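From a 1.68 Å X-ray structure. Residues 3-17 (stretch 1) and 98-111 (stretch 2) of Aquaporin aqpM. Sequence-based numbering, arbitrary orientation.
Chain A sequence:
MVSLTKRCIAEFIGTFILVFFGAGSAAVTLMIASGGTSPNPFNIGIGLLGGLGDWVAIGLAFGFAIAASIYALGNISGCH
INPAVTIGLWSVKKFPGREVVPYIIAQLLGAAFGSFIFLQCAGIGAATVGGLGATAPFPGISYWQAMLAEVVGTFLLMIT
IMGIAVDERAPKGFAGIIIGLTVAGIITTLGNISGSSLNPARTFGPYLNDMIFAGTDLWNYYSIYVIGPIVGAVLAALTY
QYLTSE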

ATOM      1  N   SER A   3       8.007  -5.260  33.731  1.00 23.54           N
ATOM      2  CA  SER A   3       9.245  -4.755  34.322  1.00 22.20           C
ATOM      3  C   SER A   3      10.064  -3.958  33.317  1.00 22.01           C
ATOM      4  O   SER A   3       9.944  -4.160  32.105  1.00 20.80           O
ATOM      5  CB  SER A   3      10.101  -5.906  34.853  1.00 21.72           C
ATOM      6  OG  SER A   3      10.671  -6.658  33.793  1.00 22.46           O
ATOM      7  N   LEU A   4      10.907  -3.067  33.829  1.00 20.10           N
ATOM      8  CA  LEU A   4      11.759  -2.243  32.980  1.00 19.41           C
ATOM      9  C   LEU A   4      12.735  -3.117  32.201  1.00 19.40           C
ATOM     10  O   LEU A   4      13.079  -2.812  31.059  1.00 17.80           O
ATOM     11  CB  LEU A   4      12.530  -1.225  33.828  1.00 19.84           C
ATOM     12  CG  LEU A   4      13.443  -0.233  33.098  1.00 20.90           C
ATOM     13  CD1 LEU A   4      12.649   0.554  32.058  1.00 18.72           C
ATOM     14  CD2 LEU A   4      14.070   0.721  34.114  1.00 20.81           C
ATOM     15  N   THR A   5      13.186  -4.205  32.819  1.00 18.74           N
ATOM     16  CA  THR A   5      14.110  -5.115  32.153  1.00 19.98           C
ATOM     17  C   THR A   5      13.468  -5.689  30.891  1.00 18.24           C
ATOM     18  O   THR A   5      14.065  -5.667  29.816  1.00 18.91           O
ATOM     19  CB  THR A   5      14.520  -6.282  33.081  1.00 21.28           C
ATOM     20  OG1 THR A   5      15.315  -5.772  34.159  1.00 24.10           O
ATOM     21  CG2 THR A   5      15.326  -7.322  32.314  1.00 22.42           C
ATOM     22  N   LYS A   6      12.248  -6.196  31.026  1.00 17.87           N
ATOM     23  CA  LYS A   6      11.543  -6.767  29.884  1.00 18.16           C
ATOM     24  C   LYS A   6      11.156  -5.696  28.868  1.00 18.31           C
ATOM     25  O   LYS A   6      11.151  -5.949  27.660  1.00 16.83           O
ATOM     26  CB  LYS A   6      10.306  -7.525  30.362  1.00 19.83           C
ATOM     27  CG  LYS A   6      10.656  -8.838  31.054  1.00 20.90           C
ATOM     28  CD  LYS A   6       9.427  -9.547  31.587  1.00 23.82           C
ATOM     29  CE  LYS A   6       9.798 -10.914  32.150  1.00 25.50           C
ATOM     30  NZ  LYS A   6       8.619 -11.606  32.736  1.00 28.08           N
ATOM     31  N   ARG A   7      10.836  -4.500  29.352  1.00 15.89           N
ATOM     32  CA  ARG A   7      10.469  -3.413  28.454  1.00 16.11           C
ATOM     33  C   ARG A   7      11.678  -2.952  27.646  1.00 15.94           C
ATOM     34  O   ARG A   7      11.544  -2.586  26.478  1.00 15.09           O
ATOM     35  CB  ARG A   7       9.850  -2.257  29.245  1.00 15.60           C
ATOM     36  CG  ARG A   7       8.416  -2.557  29.670  1.00 17.02           C
ATOM     37  CD  ARG A   7       7.719  -1.356  30.269  1.00 18.08           C
ATOM     38  NE  ARG A   7       8.182  -1.057  31.622  1.00 19.52           N
ATOM     39  CZ  ARG A   7       8.719   0.100  31.986  1.00 21.35           C
ATOM     40  NH1 ARG A   7       8.868   1.071  31.095  1.00 19.88           N
ATOM     41  NH2 ARG A   7       9.091   0.295  33.247  1.00 19.93           N
ATOM     42  N   CYS A   8      12.860  -2.979  28.255  1.00 15.44           N
ATOM     43  CA  CYS A   8      14.071  -2.590  27.541  1.00 15.50           C
ATOM     44  C   CYS A   8      14.414  -3.663  26.509  1.00 15.09           C
ATOM     45  O   CYS A   8      14.896  -3.354  25.418  1.00 13.62           O
ATOM     46  CB  CYS A   8      15.236  -2.390  28.513  1.00 17.00           C
ATOM     47  SG  CYS A   8      15.181  -0.804  29.385  1.00 20.47           S
ATOM     48  N   ILE A   9      14.169  -4.924  26.849  1.00 13.85           N
ATOM     49  CA  ILE A   9      14.428  -6.005  25.905  1.00 14.58           C
ATOM     50  C   ILE A   9      13.493  -5.805  24.706  1.00 14.73           C
ATOM     51  O   ILE A   9      13.895  -5.984  23.555  1.00 13.56           O
ATOM     52  CB  ILE A   9      14.172  -7.391  26.542  1.00 16.25           C
ATOM     53  CG1 ILE A   9      15.228  -7.673  27.613  1.00 17.78           C
ATOM     54  CG2 ILE A   9      14.207  -8.478  25.469  1.00 17.36           C
ATOM     55  CD1 ILE A   9      14.964  -8.943  28.415  1.00 17.46           C
ATOM     56  N   ALA A  10      12.252  -5.414  24.983  1.00 13.16           N
ATOM     57  CA  ALA A  10      11.277  -5.174  23.922  1.00 13.23           C
ATOM     58  C   ALA A  10      11.727  -4.013  23.031  1.00 12.90           C
ATOM     59  O   ALA A  10      11.610  -4.087  21.812  1.00 13.03           O
ATOM     60  CB  ALA A  10       9.906  -4.874  24.520  1.00 12.59           C
ATOM     61  N   GLU A  11      12.234  -2.943  23.636  1.00 11.90           N
ATOM     62  CA  GLU A  11      12.705  -1.797  22.855  1.00 12.37           C
ATOM     63  C   GLU A  11      13.896  -2.205  21.981  1.00 13.08           C
ATOM     64  O   GLU A  11      14.044  -1.728  20.857  1.00 13.54           O
ATOM     65  CB  GLU A  11      13.098  -0.638  23.784  1.00 12.68           C
ATOM     66  CG  GLU A  11      11.913   0.076  24.429  1.00 12.38           C
ATOM     67  CD  GLU A  11      11.037   0.800  23.413  1.00 14.01           C
ATOM     68  OE1 GLU A  11      11.585   1.579  22.608  1.00 12.49           O
ATOM     69  OE2 GLU A  11       9.803   0.600  23.426  1.00 16.55           O
ATOM     70  N   PHE A  12      14.740  -3.089  22.504  1.00 12.78           N
ATOM     71  CA  PHE A  12      15.901  -3.580  21.763  1.00 12.74           C
ATOM     72  C   PHE A  12      15.414  -4.357  20.539  1.00 12.50           C
ATOM     73  O   PHE A  12      15.868  -4.123  19.418  1.00 12.43           O
ATOM     74  CB  PHE A  12      16.751  -4.488  22.666  1.00 13.54           C
ATOM     75  CG  PHE A  12      17.901  -5.164  21.961  1.00 13.47           C
ATOM     76  CD1 PHE A  12      17.700  -6.326  21.221  1.00 15.46           C
ATOM     77  CD2 PHE A  12      19.192  -4.646  22.058  1.00 14.71           C
ATOM     78  CE1 PHE A  12      18.770  -6.968  20.585  1.00 15.76           C
ATOM     79  CE2 PHE A  12      20.267  -5.277  21.429  1.00 13.54           C
ATOM     80  CZ  PHE A  12      20.056  -6.440  20.693  1.00 15.60           C
ATOM     81  N   ILE A  13      14.484  -5.280  20.766  1.00 12.29           N
ATOM     82  CA  ILE A  13      13.931  -6.094  19.686  1.00 11.62           C
ATOM     83  C   ILE A  13      13.232  -5.228  18.640  1.00 11.40           C
ATOM     84  O   ILE A  13      13.433  -5.409  17.434  1.00 11.24           O
ATOM     85  CB  ILE A  13      12.930  -7.133  20.239  1.00 12.26           C
ATOM     86  CG1 ILE A  13      13.681  -8.170  21.080  1.00 13.78           C
ATOM     87  CG2 ILE A  13      12.184  -7.820  19.091  1.00 13.14           C
ATOM     88  CD1 ILE A  13      12.775  -9.105  21.861  1.00 14.96           C
ATOM     89  N   GLY A  14      12.420  -4.284  19.105  1.00  9.61           N
ATOM     90  CA  GLY A  14      11.698  -3.413  18.194  1.00 11.01           C
ATOM     91  C   GLY A  14      12.602  -2.570  17.318  1.00 10.69           C
ATOM     92  O   GLY A  14      12.342  -2.404  16.127  1.00  9.83           O
ATOM     93  N   THR A  15      13.669  -2.029  17.896  1.00  9.79           N
ATOM     94  CA  THR A  15      14.574  -1.200  17.114  1.00 10.15           C
ATOM     95  C   THR A  15      15.423  -2.074  16.190  1.00  9.92           C
ATOM     96  O   THR A  15      15.795  -1.655  15.098  1.00  9.52           O
ATOM     97  CB  THR A  15      15.468  -0.343  18.028  1.00 10.97           C
ATOM     98  OG1 THR A  15      14.656   0.263  19.044  1.00 12.22           O
ATOM     99  CG2 THR A  15      16.133   0.761  17.222  1.00 12.01           C
ATOM    100  N   PHE A  16      15.720  -3.291  16.635  1.00 10.62           N
ATOM    101  CA  PHE A  16      16.475  -4.243  15.827  1.00 10.95           C
ATOM    102  C   PHE A  16      15.647  -4.503  14.559  1.00 10.19           C
ATOM    103  O   PHE A  16      16.168  -4.480  13.443  1.00 11.14           O
ATOM    104  CB  PHE A  16      16.666  -5.549  16.624  1.00 11.65           C
ATOM    105  CG  PHE A  16      17.260  -6.688  15.826  1.00 13.19           C
ATOM    106  CD1 PHE A  16      16.516  -7.341  14.847  1.00 14.99           C
ATOM    107  CD2 PHE A  16      18.559  -7.119  16.071  1.00 14.09           C
ATOM    108  CE1 PHE A  16      17.057  -8.406  14.122  1.00 14.22           C
ATOM    109  CE2 PHE A  16      19.109  -8.183  15.351  1.00 14.74           C
ATOM    110  CZ  PHE A  16      18.355  -8.826  14.377  1.00 14.03           C
ATOM    111  N   ILE A  17      14.355  -4.746  14.748  1.00 10.57           N
ATOM    112  CA  ILE A  17      13.441  -5.017  13.636  1.00 10.27           C
ATOM    113  C   ILE A  17      13.356  -3.827  12.686  1.00 10.25           C
ATOM    114  O   ILE A  17      13.440  -3.981  11.461  1.00  9.57           O
ATOM    115  CB  ILE A  17      12.026  -5.357  14.168  1.00 10.32           C
ATOM    116  CG1 ILE A  17      12.053  -6.742  14.825  1.00 10.79           C
ATOM    117  CG2 ILE A  17      11.000  -5.306  13.026  1.00 10.84           C
ATOM    118  CD1 ILE A  17      10.822  -7.065  15.658  1.00 14.74           C
ATOM    119  N   ARG A  98      13.189   9.073  34.461  1.00 21.63           N
ATOM    120  CA  ARG A  98      14.068   8.032  34.979  1.00 21.72           C
ATOM    121  C   ARG A  98      14.231   6.838  34.037  1.00 21.71           C
ATOM    122  O   ARG A  98      15.156   6.042  34.201  1.00 20.64           O
ATOM    123  CB  ARG A  98      13.558   7.536  36.337  1.00 22.90           C
ATOM    124  CG  ARG A  98      12.148   6.979  36.302  1.00 24.18           C
ATOM    125  CD  ARG A  98      11.738   6.428  37.658  1.00 25.05           C
ATOM    126  NE  ARG A  98      10.371   5.921  37.642  1.00 27.58           N
ATOM    127  CZ  ARG A  98       9.286   6.688  37.633  1.00 27.90           C
ATOM    128  NH1 ARG A  98       9.400   8.009  37.645  1.00 30.56           N
ATOM    129  NH2 ARG A  98       8.084   6.132  37.602  1.00 28.80           N
ATOM    130  N   GLU A  99      13.343   6.712  33.054  1.00 20.75           N
ATOM    131  CA  GLU A  99      13.423   5.596  32.113  1.00 20.28           C
ATOM    132  C   GLU A  99      13.881   6.015  30.716  1.00 19.74           C
ATOM    133  O   GLU A  99      14.019   5.175  29.828  1.00 18.92           O
ATOM    134  CB  GLU A  99      12.068   4.891  32.006  1.00 21.57           C
ATOM    135  CG  GLU A  99      11.472   4.487  33.344  1.00 25.29           C
ATOM    136  CD  GLU A  99      10.258   3.591  33.203  1.00 26.71           C
ATOM    137  OE1 GLU A  99       9.478   3.785  32.245  1.00 27.15           O
ATOM    138  OE2 GLU A  99      10.074   2.700  34.058  1.00 29.43           O
ATOM    139  N   VAL A 100      14.119   7.308  30.524  1.00 18.58           N
ATOM    140  CA  VAL A 100      14.558   7.810  29.225  1.00 17.60           C
ATOM    141  C   VAL A 100      15.896   7.214  28.784  1.00 17.92           C
ATOM    142  O   VAL A 100      16.006   6.670  27.683  1.00 17.36           O
ATOM    143  CB  VAL A 100      14.662   9.354  29.230  1.00 16.20           C
ATOM    144  CG1 VAL A 100      15.392   9.840  27.978  1.00 17.50           C
ATOM    145  CG2 VAL A 100      13.270   9.960  29.294  1.00 16.75           C
ATOM    146  N   VAL A 101      16.915   7.310  29.634  1.00 17.63           N
ATOM    147  CA  VAL A 101      18.221   6.768  29.273  1.00 17.88           C
ATOM    148  C   VAL A 101      18.182   5.252  29.053  1.00 17.34           C
ATOM    149  O   VAL A 101      18.773   4.747  28.099  1.00 17.52           O
ATOM    150  CB  VAL A 101      19.292   7.127  30.329  1.00 18.10           C
ATOM    151  CG1 VAL A 101      20.611   6.450  29.990  1.00 18.46           C
ATOM    152  CG2 VAL A 101      19.480   8.641  30.366  1.00 19.49           C
ATOM    153  N   PRO A 102      17.499   4.504  29.936  1.00 17.75           N
ATOM    154  CA  PRO A 102      17.427   3.050  29.757  1.00 17.79           C
ATOM    155  C   PRO A 102      16.830   2.688  28.392  1.00 17.11           C
ATOM    156  O   PRO A 102      17.350   1.822  27.688  1.00 15.45           O
ATOM    157  CB  PRO A 102      16.537   2.608  30.912  1.00 19.07           C
ATOM    158  CG  PRO A 102      16.924   3.567  31.997  1.00 19.99           C
ATOM    159  CD  PRO A 102      16.983   4.893  31.263  1.00 19.00           C
ATOM    160  N   TYR A 103      15.742   3.356  28.021  1.00 15.42           N
ATOM    161  CA  TYR A 103      15.107   3.090  26.729  1.00 14.63           C
ATOM    162  C   TYR A 103      16.021   3.446  25.561  1.00 14.14           C
ATOM    163  O   TYR A 103      16.153   2.671  24.614  1.00 13.26           O
ATOM    164  CB  TYR A 103      13.797   3.873  26.587  1.00 14.31           C
ATOM    165  CG  TYR A 103      12.554   3.101  26.969  1.00 15.11           C
ATOM    166  CD1 TYR A 103      11.370   3.265  26.251  1.00 14.59           C
ATOM    167  CD2 TYR A 103      12.548   2.230  28.060  1.00 14.92           C
ATOM    168  CE1 TYR A 103      10.209   2.586  26.608  1.00 14.76           C
ATOM    169  CE2 TYR A 103      11.393   1.545  28.426  1.00 14.95           C
ATOM    170  CZ  TYR A 103      10.227   1.729  27.697  1.00 14.66           C
ATOM    171  OH  TYR A 103       9.077   1.071  28.058  1.00 15.74           O
ATOM    172  N   ILE A 104      16.655   4.616  25.622  1.00 13.55           N
ATOM    173  CA  ILE A 104      17.534   5.040  24.537  1.00 14.33           C
ATOM    174  C   ILE A 104      18.712   4.090  24.349  1.00 15.51           C
ATOM    175  O   ILE A 104      19.088   3.775  23.219  1.00 13.89           O
ATOM    176  CB  ILE A 104      18.040   6.490  24.758  1.00 14.44           C
ATOM    177  CG1 ILE A 104      16.855   7.459  24.678  1.00 14.84           C
ATOM    178  CG2 ILE A 104      19.095   6.851  23.712  1.00 13.39           C
ATOM    179  CD1 ILE A 104      17.233   8.928  24.807  1.00 16.51           C
ATOM    180  N   ILE A 105      19.300   3.624  25.448  1.00 15.27           N
ATOM    181  CA  ILE A 105      20.420   2.697  25.334  1.00 15.45           C
ATOM    182  C   ILE A 105      19.958   1.411  24.654  1.00 13.85           C
ATOM    183  O   ILE A 105      20.638   0.887  23.772  1.00 14.67           O
ATOM    184  CB  ILE A 105      21.024   2.365  26.720  1.00 17.18           C
ATOM    185  CG1 ILE A 105      21.737   3.603  27.272  1.00 20.18           C
ATOM    186  CG2 ILE A 105      21.998   1.193  26.606  1.00 18.54           C
ATOM    187  CD1 ILE A 105      22.338   3.408  28.655  1.00 22.30           C
ATOM    188  N   ALA A 106      18.791   0.913  25.055  1.00 13.72           N
ATOM    189  CA  ALA A 106      18.247  -0.308  24.469  1.00 13.04           C
ATOM    190  C   ALA A 106      18.008  -0.118  22.974  1.00 12.54           C
ATOM    191  O   ALA A 106      18.256  -1.024  22.180  1.00 12.72           O
ATOM    192  CB  ALA A 106      16.937  -0.690  25.163  1.00 12.88           C
ATOM    193  N   GLN A 107      17.522   1.064  22.602  1.00 12.18           N
ATOM    194  CA  GLN A 107      17.240   1.381  21.202  1.00 12.44           C
ATOM    195  C   GLN A 107      18.529   1.458  20.383  1.00 12.88           C
ATOM    196  O   GLN A 107      18.605   0.909  19.281  1.00 11.61           O
ATOM    197  CB  GLN A 107      16.467   2.707  21.115  1.00 11.85           C
ATOM    198  CG  GLN A 107      15.083   2.659  21.777  1.00 11.88           C
ATOM    199  CD  GLN A 107      14.544   4.040  22.122  1.00 11.38           C
ATOM    200  OE1 GLN A 107      15.228   5.048  21.943  1.00 13.09           O
ATOM    201  NE2 GLN A 107      13.317   4.090  22.628  1.00 11.59           N
ATOM    202  N   LEU A 108      19.547   2.128  20.918  1.00 12.94           N
ATOM    203  CA  LEU A 108      20.821   2.242  20.210  1.00 14.09           C
ATOM    204  C   LEU A 108      21.448   0.862  19.994  1.00 14.49           C
ATOM    205  O   LEU A 108      21.957   0.559  18.911  1.00 13.49           O
ATOM    206  CB  LEU A 108      21.787   3.137  20.997  1.00 14.21           C
ATOM    207  CG  LEU A 108      21.407   4.617  21.095  1.00 15.50           C
ATOM    208  CD1 LEU A 108      22.335   5.322  22.086  1.00 15.28           C
ATOM    209  CD2 LEU A 108      21.497   5.264  19.720  1.00 15.19           C
ATOM    210  N   LEU A 109      21.402   0.028  21.029  1.00 14.11           N
ATOM    211  CA  LEU A 109      21.953  -1.322  20.954  1.00 15.32           C
ATOM    212  C   LEU A 109      21.175  -2.175  19.952  1.00 13.98           C
ATOM    213  O   LEU A 109      21.763  -2.906  19.155  1.00 14.95           O
ATOM    214  CB  LEU A 109      21.915  -1.983  22.337  1.00 16.45           C
ATOM    215  CG  LEU A 109      22.857  -1.392  23.393  1.00 18.67           C
ATOM    216  CD1 LEU A 109      22.619  -2.076  24.736  1.00 19.98           C
ATOM    217  CD2 LEU A 109      24.302  -1.570  22.947  1.00 20.15           C
ATOM    218  N   GLY A 110      19.850  -2.077  19.996  1.00 13.61           N
ATOM    219  CA  GLY A 110      19.025  -2.841  19.074  1.00 13.13           C
ATOM    220  C   GLY A 110      19.302  -2.474  17.628  1.00 12.78           C
ATOM    221  O   GLY A 110      19.367  -3.343  16.756  1.00 12.49           O
ATOM    222  N   ALA A 111      19.462  -1.181  17.370  1.00 12.27           N
ATOM    223  CA  ALA A 111      19.736  -0.698  16.020  1.00 12.17           C
ATOM    224  C   ALA A 111      21.083  -1.214  15.526  1.00 13.22           C
ATOM    225  O   ALA A 111      21.216  -1.632  14.374  1.00 12.48           O
ATOM    226  CB  ALA A 111      19.722   0.823  15.997  1.00 12.47           C
TER

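Two helices, 4-17 and 100-111, run in the same general direction and cross at -37°. Their axes approach to 7.1 Å. The spacing is tightest near Gly-110, whose CA lies 4.2 Å from Phe-12 CA, and wider near the N-terminal ends, where Leu-4 CA and Glu-99 CA are 8.1 Å apart. Arg-7, Glu-99 and Tyr-103 bridge the wider end, with Leu-4 and Pro-102 packed beside them.

Arg-7 points toward the second helix. Its chi1 is m, chi2 t and chi3 m, which brings the guanidinium alongside Glu-99. Glu-99 meets it with chi1 m and chi2 t. The result is a two-pronged salt bridge: Arg-7 NH2 to Glu-99 OE2 is 2.7 Å and nearly linear, and Arg-7 NH1 to Glu-99 OE1 is 3.0 Å. Arg-7 NH1 also donates to Tyr-103 OH at 3.0 Å. Both partners lie at the guanidinium edge, near its plane, where its N-H groups point.

Tyr-103 is a knob among Leu-4, Arg-7, Cys-8 and Glu-11. Its CA-to-CB bond points sideways, but its end comes nearer the first helix. The chi1 of -95° lies between wells. One face of the Tyr-103 ring receives Glu-11 CG, 3.8 Å from the Tyr-103 ring centroid. Leu-4, with chi1 t and chi2 p, brings CD1 to the ring edge, 4.0 Å from Tyr-103 CE2.

Glu-11 has chi1 and chi2 both m. This bend lets its CG cover the tyrosine while its carboxylate reaches Gln-107. Gln-107 NE2 donates to Glu-11 OE1 at 3.1 Å. Gln-107 is m at chi1 and t at chi2, so its amide extends to that carboxylate.

Small residues allow the close approach. Ala-106 points toward the first helix, and its CB lies 3.4 Å from Cys-8 O. Gly-110 has no side chain; an ideal CB there would fall 2.2 Å from Phe-12 O, a clash. Instead, Gly-110 CA makes a CA-H...O contact with Phe-12 O at 3.4 Å. Two similar contacts flank it: Phe-12 CA to Ala-106 O at 3.5 Å, and Phe-16 CA to Gly-110 O at 3.2 Å.

Phe-12 has chi1 t, which swings its ring nearer the second helix. One face of the Phe-12 ring covers Gly-110 CA, which lies 3.7 Å from the Phe-12 ring centroid. Phe-12 CE2 also packs 3.8 Å from Leu-109 CB. Phe-16 is also t at chi1, yet its side-chain end leads away.

Thr-15 is m at chi1. Thr-15 OG1 donates to Glu-11 O at 2.8 Å, within its own helix. Thr-15 CG2 packs 3.8 Å from Ala-111 CB.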